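Local atomic coordinates of putative cell adhesion protein (Bacteroides fragilis, PDB entry 4H40), a protein that probably serves in cell adhesion as a fimbrillin-like component of a distinct type of pilus of the human microbiome. Residues 186-191 with 310-315; 274-279 with 303-308. One frame throughout, in Å; residues are numbered along the deposited sequence.

Interaction 1: 186-191 with 310-315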
loop_
_atom_site.group_PDB
_atom_site.type_symbol
_atom_site.label_atom_id
_atom_site.label_comp_id
_atom_site.label_asym_id
_atom_site.label_seq_id
_atom_site.Cartn_x
_atom_site.Cartn_y
_atom_site.Cartn_z
ATOM N N PHE B 186 12.597 0.643 -7.209
ATOM C CA PHE B 186 11.475 0.338 -8.077
ATOM C C PHE B 186 11.937 -0.685 -9.125
ATOM O O PHE B 186 12.921 -0.460 -9.837
ATOM C CB PHE B 186 10.918 1.621 -8.734
ATOM C CG PHE B 186 10.658 2.735 -7.729
ATOM C CD1 PHE B 186 9.452 2.805 -7.037
ATOM C CD2 PHE B 186 11.628 3.673 -7.442
ATOM C CE1 PHE B 186 9.242 3.777 -6.068
ATOM C CE2 PHE B 186 11.415 4.647 -6.463
ATOM C CZ PHE B 186 10.236 4.681 -5.773
ATOM N N THR B 187 11.276 -1.858 -9.124
ATOM C CA THR B 187 11.432 -2.896 -10.119
ATOM C C THR B 187 10.194 -2.769 -10.990
ATOM O O THR B 187 9.073 -2.849 -10.457
ATOM C CB THR B 187 11.618 -4.281 -9.487
ATOM O OG1 THR B 187 12.766 -4.276 -8.634
ATOM C CG2 THR B 187 11.767 -5.368 -10.526
ATOM N N VAL B 188 10.383 -2.443 -12.292
ATOM C CA VAL B 188 9.268 -2.309 -13.258
ATOM C C VAL B 188 9.300 -3.510 -14.188
ATOM O O VAL B 188 10.252 -3.664 -14.957
ATOM C CB VAL B 188 9.273 -0.989 -14.060
ATOM C CG1 VAL B 188 8.030 -0.888 -14.919
ATOM C CG2 VAL B 188 9.419 0.229 -13.148
ATOM N N ARG B 189 8.285 -4.372 -14.101
ATOM C CA ARG B 189 8.197 -5.575 -14.919
ATOM C C ARG B 189 7.430 -5.338 -16.211
ATOM O O ARG B 189 6.518 -4.511 -16.252
ATOM C CB ARG B 189 7.518 -6.682 -14.134
ATOM C CG ARG B 189 8.340 -7.291 -13.022
ATOM C CD ARG B 189 7.531 -8.349 -12.326
ATOM N NE ARG B 189 8.277 -8.970 -11.232
ATOM C CZ ARG B 189 7.718 -9.536 -10.162
ATOM N NH1 ARG B 189 6.394 -9.556 -10.023
ATOM N NH2 ARG B 189 8.479 -10.070 -9.215
ATOM N N ALA B 190 7.793 -6.076 -17.266
ATOM C CA ALA B 190 7.117 -6.022 -18.562
ATOM C C ALA B 190 6.044 -7.106 -18.570
ATOM O O ALA B 190 6.358 -8.307 -18.620
ATOM C CB ALA B 190 8.115 -6.229 -19.682
ATOM N N GLY B 191 4.801 -6.676 -18.390
ATOM C CA GLY B 191 3.647 -7.559 -18.305
ATOM C C GLY B 191 3.011 -7.878 -19.640
ATOM O O GLY B 191 3.652 -7.750 -20.692
ATOM N N THR B 310 -2.737 1.120 -21.444
ATOM C CA THR B 310 -1.591 0.657 -20.670
ATOM C C THR B 310 -1.816 1.049 -19.194
ATOM O O THR B 310 -2.171 2.193 -18.915
ATOM C CB THR B 310 -0.262 1.206 -21.240
ATOM O OG1 THR B 310 -0.053 2.533 -20.768
ATOM C CG2 THR B 310 -0.225 1.226 -22.753
ATOM N N VAL B 311 -1.621 0.105 -18.264
ATOM C CA VAL B 311 -1.745 0.364 -16.824
ATOM C C VAL B 311 -0.492 -0.078 -16.060
ATOM O O VAL B 311 0.236 -0.970 -16.497
ATOM C CB VAL B 311 -3.009 -0.235 -16.148
ATOM C CG1 VAL B 311 -4.228 0.582 -16.486
ATOM C CG2 VAL B 311 -3.224 -1.703 -16.483
ATOM N N LEU B 312 -0.240 0.591 -14.945
ATOM C CA LEU B 312 0.784 0.237 -14.014
ATOM C C LEU B 312 0.093 -0.273 -12.770
ATOM O O LEU B 312 -0.787 0.399 -12.236
ATOM C CB LEU B 312 1.721 1.406 -13.698
ATOM C CG LEU B 312 2.947 0.997 -12.899
ATOM C CD1 LEU B 312 4.045 0.524 -13.792
ATOM C CD2 LEU B 312 3.425 2.084 -12.013
ATOM N N THR B 313 0.428 -1.491 -12.364
ATOM C CA THR B 313 -0.046 -2.112 -11.134
ATOM C C THR B 313 1.131 -2.231 -10.197
ATOM O O THR B 313 2.195 -2.674 -10.629
ATOM C CB THR B 313 -0.669 -3.523 -11.352
ATOM O OG1 THR B 313 0.363 -4.435 -11.703
ATOM C CG2 THR B 313 -1.776 -3.554 -12.373
ATOM N N TRP B 314 0.956 -1.923 -8.927
ATOM C CA TRP B 314 2.068 -2.152 -8.041
ATOM C C TRP B 314 1.633 -2.797 -6.749
ATOM O O TRP B 314 0.460 -2.881 -6.430
ATOM C CB TRP B 314 2.931 -0.906 -7.790
ATOM C CG TRP B 314 2.342 0.107 -6.879
ATOM C CD1 TRP B 314 2.621 0.287 -5.555
ATOM C CD2 TRP B 314 1.455 1.159 -7.252
ATOM N NE1 TRP B 314 1.948 1.382 -5.071
ATOM C CE2 TRP B 314 1.204 1.930 -6.088
ATOM C CE3 TRP B 314 0.806 1.509 -8.455
ATOM C CZ2 TRP B 314 0.332 3.042 -6.093
ATOM C CZ3 TRP B 314 -0.035 2.614 -8.464
ATOM C CH2 TRP B 314 -0.282 3.357 -7.293
ATOM N N GLN B 315 2.622 -3.346 -6.079
ATOM C CA GLN B 315 2.559 -4.003 -4.806
ATOM C C GLN B 315 3.807 -3.647 -4.008
ATOM O O GLN B 315 4.885 -3.343 -4.560
ATOM C CB GLN B 315 2.394 -5.510 -4.975
ATOM C CG GLN B 315 3.419 -6.170 -5.903
ATOM C CD GLN B 315 2.941 -7.490 -6.479
ATOM O OE1 GLN B 315 1.768 -7.896 -6.339
ATOM N NE2 GLN B 315 3.843 -8.173 -7.178
#

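Interaction 2: 274-279 with 303-308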
loop_
_atom_site.group_PDB
_atom_site.type_symbol
_atom_site.label_atom_id
_atom_site.label_comp_id
_atom_site.label_asym_id
_atom_site.label_seq_id
_atom_site.Cartn_x
_atom_site.Cartn_y
_atom_site.Cartn_z
ATOM N N LYS B 274 9.027 4.326 -21.692
ATOM C CA LYS B 274 8.761 4.116 -23.105
ATOM C C LYS B 274 8.264 2.691 -23.246
ATOM O O LYS B 274 9.061 1.763 -23.247
ATOM C CB LYS B 274 10.020 4.391 -23.944
ATOM C CG LYS B 274 9.752 4.620 -25.417
ATOM C CD LYS B 274 11.052 4.949 -26.106
ATOM C CE LYS B 274 10.829 5.553 -27.467
ATOM N NZ LYS B 274 12.116 5.710 -28.193
ATOM N N VAL B 275 6.951 2.514 -23.288
ATOM C CA VAL B 275 6.296 1.208 -23.409
ATOM C C VAL B 275 5.960 0.965 -24.883
ATOM O O VAL B 275 5.278 1.773 -25.499
ATOM C CB VAL B 275 5.043 1.090 -22.497
ATOM C CG1 VAL B 275 4.457 -0.312 -22.549
ATOM C CG2 VAL B 275 5.383 1.470 -21.059
ATOM N N ASN B 276 6.481 -0.133 -25.446
ATOM C CA ASN B 276 6.303 -0.529 -26.842
ATOM C C ASN B 276 6.525 0.646 -27.815
ATOM O O ASN B 276 5.784 0.798 -28.790
ATOM C CB ASN B 276 4.933 -1.171 -27.053
ATOM C CG ASN B 276 4.746 -2.474 -26.326
ATOM O OD1 ASN B 276 5.705 -3.169 -25.975
ATOM N ND2 ASN B 276 3.495 -2.848 -26.109
ATOM N N GLY B 277 7.556 1.446 -27.540
ATOM C CA GLY B 277 7.955 2.595 -28.350
ATOM C C GLY B 277 7.212 3.894 -28.105
ATOM O O GLY B 277 7.597 4.921 -28.661
ATOM N N ASN B 278 6.142 3.875 -27.296
ATOM C CA ASN B 278 5.370 5.088 -27.019
ATOM C C ASN B 278 5.671 5.630 -25.614
ATOM O O ASN B 278 5.706 4.849 -24.654
ATOM C CB ASN B 278 3.863 4.848 -27.168
ATOM C CG ASN B 278 3.453 3.897 -28.271
ATOM O OD1 ASN B 278 2.932 2.800 -28.003
ATOM N ND2 ASN B 278 3.660 4.295 -29.533
ATOM N N PRO B 279 5.854 6.967 -25.463
ATOM C CA PRO B 279 6.100 7.532 -24.124
ATOM C C PRO B 279 4.852 7.489 -23.252
ATOM O O PRO B 279 3.748 7.792 -23.726
ATOM C CB PRO B 279 6.509 8.982 -24.418
ATOM C CG PRO B 279 6.780 9.037 -25.887
ATOM C CD PRO B 279 5.843 8.031 -26.478
ATOM N N VAL B 303 3.842 -3.200 -15.792
ATOM C CA VAL B 303 3.180 -2.476 -16.881
ATOM C C VAL B 303 2.389 -3.504 -17.702
ATOM O O VAL B 303 2.969 -4.464 -18.202
ATOM C CB VAL B 303 4.165 -1.651 -17.747
ATOM C CG1 VAL B 303 3.418 -0.834 -18.794
ATOM C CG2 VAL B 303 4.990 -0.728 -16.880
ATOM N N LYS B 304 1.065 -3.331 -17.785
ATOM C CA LYS B 304 0.148 -4.235 -18.491
ATOM C C LYS B 304 -0.626 -3.519 -19.572
ATOM O O LYS B 304 -0.852 -2.321 -19.444
ATOM C CB LYS B 304 -0.885 -4.805 -17.487
ATOM C CG LYS B 304 -0.417 -6.003 -16.682
ATOM C CD LYS B 304 -1.409 -6.379 -15.591
ATOM C CE LYS B 304 -0.799 -7.350 -14.606
ATOM N NZ LYS B 304 -1.615 -7.505 -13.369
ATOM N N ILE B 305 -1.097 -4.257 -20.594
ATOM C CA ILE B 305 -2.041 -3.779 -21.615
ATOM C C ILE B 305 -3.374 -4.492 -21.327
ATOM O O ILE B 305 -3.429 -5.724 -21.443
ATOM C CB ILE B 305 -1.592 -3.970 -23.094
ATOM C CG1 ILE B 305 -0.105 -3.598 -23.362
ATOM C CG2 ILE B 305 -2.572 -3.300 -24.069
ATOM C CD1 ILE B 305 0.306 -2.150 -23.272
ATOM N N SER B 306 -4.420 -3.739 -20.902
ATOM C CA SER B 306 -5.741 -4.303 -20.589
ATOM C C SER B 306 -6.571 -4.549 -21.855
ATOM O O SER B 306 -7.139 -5.641 -22.030
ATOM C CB SER B 306 -6.500 -3.423 -19.612
ATOM O OG SER B 306 -6.083 -3.729 -18.292
ATOM N N ASN B 307 -6.616 -3.549 -22.738
ATOM C CA ASN B 307 -7.289 -3.628 -24.035
ATOM C C ASN B 307 -6.334 -3.017 -25.050
ATOM O O ASN B 307 -5.611 -3.742 -25.747
ATOM C CB ASN B 307 -8.684 -2.957 -24.025
ATOM C CG ASN B 307 -8.907 -1.885 -22.988
ATOM O OD1 ASN B 307 -8.713 -0.694 -23.259
ATOM N ND2 ASN B 307 -9.312 -2.286 -21.786
ATOM N N GLY B 308 -6.296 -1.689 -25.051
ATOM C CA GLY B 308 -5.391 -0.870 -25.844
ATOM C C GLY B 308 -4.687 0.049 -24.873
ATOM O O GLY B 308 -3.597 0.571 -25.147
#

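Interaction 1: 186-191 with 310-315
V188 and L312 meet at their tips, with V188 CG1 lying 4.4 Å from L312 CD1. One residue on from V188, R189 projects from the other face of its strand and crosses Q315 at about a right angle. There R189 NH1 comes within 4.1 Å of Q315 NE2, and the guanidinium and amide planes stand 89° apart. As modelled, both nitrogens are donors, and at this separation the two polar ends are only loosely adjacent, not bonded. R189 covers the distance because its chain is extended from CG to NE. With CG anti to the backbone N (chi1 -170°), L312 brings its CD1 end nearer V188 than its base.

The two strands are not direct neighbours. Strand 296-305 runs between them, parallel to 177-190 and antiparallel to 310-321, and its V303 packs against both V188 and L312. On the buried side, L271 touches both residues from the opposing sheet. Within 310-315, V311 to W314 pair antiparallel with a strand of the second subunit, which carries the sheet across the interface. This is next-but-one packing within one sheet of a beta sandwich, consistent with a fimbrillin-like protein of the transthyretin clan.

Interaction 2: 274-279 with 303-308
This is an apolar contact between the two layers of a beta sandwich, made near one end where a tight hairpin of one sheet faces the last residues of strand 296-305 in the other. The hairpin joins strands 266-275 and 278-287 through a type I' turn from V275 to N278. It is closed by two backbone bonds, V275 N to N278 O (3.0 Å) and N278 N to V275 O (2.9 Å). N276 and G277, at the corners, both take positive phi (46° and 83°), the left-handed backbone that defines this turn.

V275 and V303 point into the interlayer space and reach toward each other tip to tip. A single methyl, V303 CG1, sits against both branches of V275, 3.8 Å from CG2 and 3.9 Å from CG1. It is the branch of V303 that lies anti to the backbone N (chi1 -176°), which is how it comes to face V275. Y282 and V194 also lie against both valines, so the pair belongs to a larger buried cluster.

Nearer the rim, N276 approaches I305. The amide's hydrogen bonds go elsewhere: OD1 accepts from the backbone N of H195 and of T196, while ND2 bonds to the carbonyl of G193. The amide is thereby fixed in rotation, and I305 meets a group already held by the 193-196 backbone, its CD1 methyl lying 4.3 Å from N276 ND2.

Along the chain the segments come in the order 186-191, 274-279, 303-308, 310-315, so interaction 2 is nested inside the loop that interaction 1 closes. Their centres are 11 Å apart, at the same end of the sandwich. Strand 296-305 is what they share: interaction 1 spans it between its two neighbours in the sheet, while interaction 2 ties its end to the facing sheet. Probable backbone hydrogen bonds join the two sites directly, G191 N to V303 O (2.9 Å) and V311 N to K304 O (2.8 Å). In-sheet and between-sheet packing thus converge on V303, so the core at this end of the sandwich lies one strand in from the edge used for the subunit contact in this assembly.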